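Formiminotetrahydrofolate cyclodeaminase (Thermotoga maritima, PDB 1O5H) probably catalyses the cyclising deamination of 5-formiminotetrahydrofolate to 5,10-methenyltetrahydrofolate with release of ammonia. Local coordinates at residues R59-Y64 with F141-L146. Sequence-based numbering, arbitrary orientation.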
# COMPACT_ATOMS: atom_id res chain seq x y z
N ARG A 59 -1.85 -10.38 22.62
CA ARG A 59 -2.71 -10.77 23.73
C ARG A 59 -2.68 -12.29 23.84
O ARG A 59 -2.24 -12.98 22.92
CB ARG A 59 -4.13 -10.25 23.56
CG ARG A 59 -4.80 -10.64 22.29
CD ARG A 59 -6.02 -9.81 22.00
NE ARG A 59 -7.09 -10.63 21.48
CZ ARG A 59 -7.85 -11.42 22.24
NH1 ARG A 59 -7.65 -11.50 23.55
NH2 ARG A 59 -8.81 -12.13 21.68
N LYS A 60 -3.14 -12.79 24.99
CA LYS A 60 -3.06 -14.22 25.32
C LYS A 60 -1.63 -14.78 25.11
O LYS A 60 -1.46 -15.92 24.65
CB LYS A 60 -4.13 -15.04 24.56
N LYS A 61 -0.62 -13.97 25.45
CA LYS A 61 0.79 -14.38 25.36
C LYS A 61 1.58 -14.08 26.64
O LYS A 61 1.56 -12.94 27.14
CB LYS A 61 1.47 -13.73 24.16
CG LYS A 61 2.88 -14.21 23.92
CD LYS A 61 3.27 -14.09 22.48
CE LYS A 61 4.60 -14.78 22.19
NZ LYS A 61 4.48 -16.26 22.20
N LYS A 62 2.27 -15.10 27.15
CA LYS A 62 3.01 -14.96 28.39
C LYS A 62 4.14 -13.96 28.17
O LYS A 62 4.81 -13.99 27.13
CB LYS A 62 3.53 -16.31 28.91
N GLY A 63 4.30 -13.05 29.12
CA GLY A 63 5.31 -11.99 29.04
C GLY A 63 4.72 -10.67 28.57
O GLY A 63 5.34 -9.61 28.76
N TYR A 64 3.54 -10.73 27.95
CA TYR A 64 2.85 -9.53 27.41
C TYR A 64 1.49 -9.30 28.09
O TYR A 64 0.66 -8.51 27.59
CB TYR A 64 2.67 -9.66 25.89
CG TYR A 64 3.95 -9.83 25.10
CD1 TYR A 64 4.71 -8.73 24.72
CD2 TYR A 64 4.40 -11.11 24.75
CE1 TYR A 64 5.90 -8.90 24.00
CE2 TYR A 64 5.58 -11.28 24.04
CZ TYR A 64 6.33 -10.18 23.67
OH TYR A 64 7.49 -10.38 22.97
N PHE A 141 5.60 -2.23 22.50
CA PHE A 141 5.01 -3.16 23.47
C PHE A 141 4.43 -4.40 22.85
O PHE A 141 4.02 -5.30 23.54
CB PHE A 141 3.91 -2.45 24.25
CG PHE A 141 4.37 -1.23 24.97
CD1 PHE A 141 5.25 -1.33 26.05
CD2 PHE A 141 3.91 0.03 24.58
CE1 PHE A 141 5.68 -0.19 26.73
CE2 PHE A 141 4.33 1.19 25.25
CZ PHE A 141 5.22 1.09 26.33
N GLY A 142 4.38 -4.47 21.53
CA GLY A 142 3.80 -5.62 20.85
C GLY A 142 4.76 -6.78 20.78
O GLY A 142 5.93 -6.66 21.17
N ASN A 143 4.25 -7.89 20.27
CA ASN A 143 4.98 -9.14 20.15
C ASN A 143 6.23 -9.06 19.26
O ASN A 143 6.12 -8.89 18.04
CB ASN A 143 4.01 -10.19 19.63
CG ASN A 143 4.64 -11.54 19.42
OD1 ASN A 143 5.85 -11.66 19.15
ND2 ASN A 143 3.82 -12.58 19.50
N LYS A 144 7.40 -9.23 19.87
CA LYS A 144 8.69 -9.05 19.16
C LYS A 144 8.86 -9.84 17.84
O LYS A 144 9.54 -9.38 16.92
CB LYS A 144 9.87 -9.29 20.11
CG LYS A 144 9.92 -8.34 21.34
CD LYS A 144 11.37 -8.23 21.89
CE LYS A 144 11.43 -8.01 23.41
NZ LYS A 144 10.94 -6.66 23.82
N ASN A 145 8.23 -11.01 17.74
CA ASN A 145 8.37 -11.83 16.55
C ASN A 145 7.45 -11.42 15.42
O ASN A 145 7.32 -12.14 14.43
CB ASN A 145 8.12 -13.33 16.82
CG ASN A 145 8.67 -13.79 18.16
OD1 ASN A 145 7.90 -14.25 18.98
ND2 ASN A 145 9.99 -13.68 18.37
N LEU A 146 6.79 -10.29 15.55
CA LEU A 146 5.94 -9.84 14.47
C LEU A 146 6.33 -8.44 14.12
O LEU A 146 5.58 -7.72 13.44
CB LEU A 146 4.48 -9.94 14.84
CG LEU A 146 3.87 -11.33 14.67
CD1 LEU A 146 3.99 -12.13 15.92
CD2 LEU A 146 2.40 -11.17 14.32
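Y64 closes a type II beta turn, K61 to Y64, and sets its ring obliquely against the backbone of F141-K144, where helix 107-141 gives way to a loop, joining two interhelical connections at one end of an all-helical bundle. The packed part is this ring against backbone: CD1 of Y64 lies 3.7 Å from O of F141, CE1 is 3.6 Å from O of G142, and CZ sits near CA of N143. With CG anti to its carbonyl carbon (chi1 -58°), the tyrosine reaches past the end of helix 107-141, where G142 leaves the helical conformation, and its OH accepts a weak but nearly straight bond from N of K144, 3.3 Å at 172°. Cutting Y64 back to an alanine would probably uncover the backbone around N143 and leave the K144 N-H without this acceptor. N143 itself is buried and well anchored: ND2 donates to O of F57, and N to OG1 of T58. The looser, more exposed margin belongs to lysines. K144 runs outward across the tyrosine hydroxyl, while K61 crosses N143 at about a right angle, its CD 3.4 Å from ND2 of N143. Through OD1, the other branch of that amide, N143 forms an Asx turn, accepting from N of N145 at 2.8 Å.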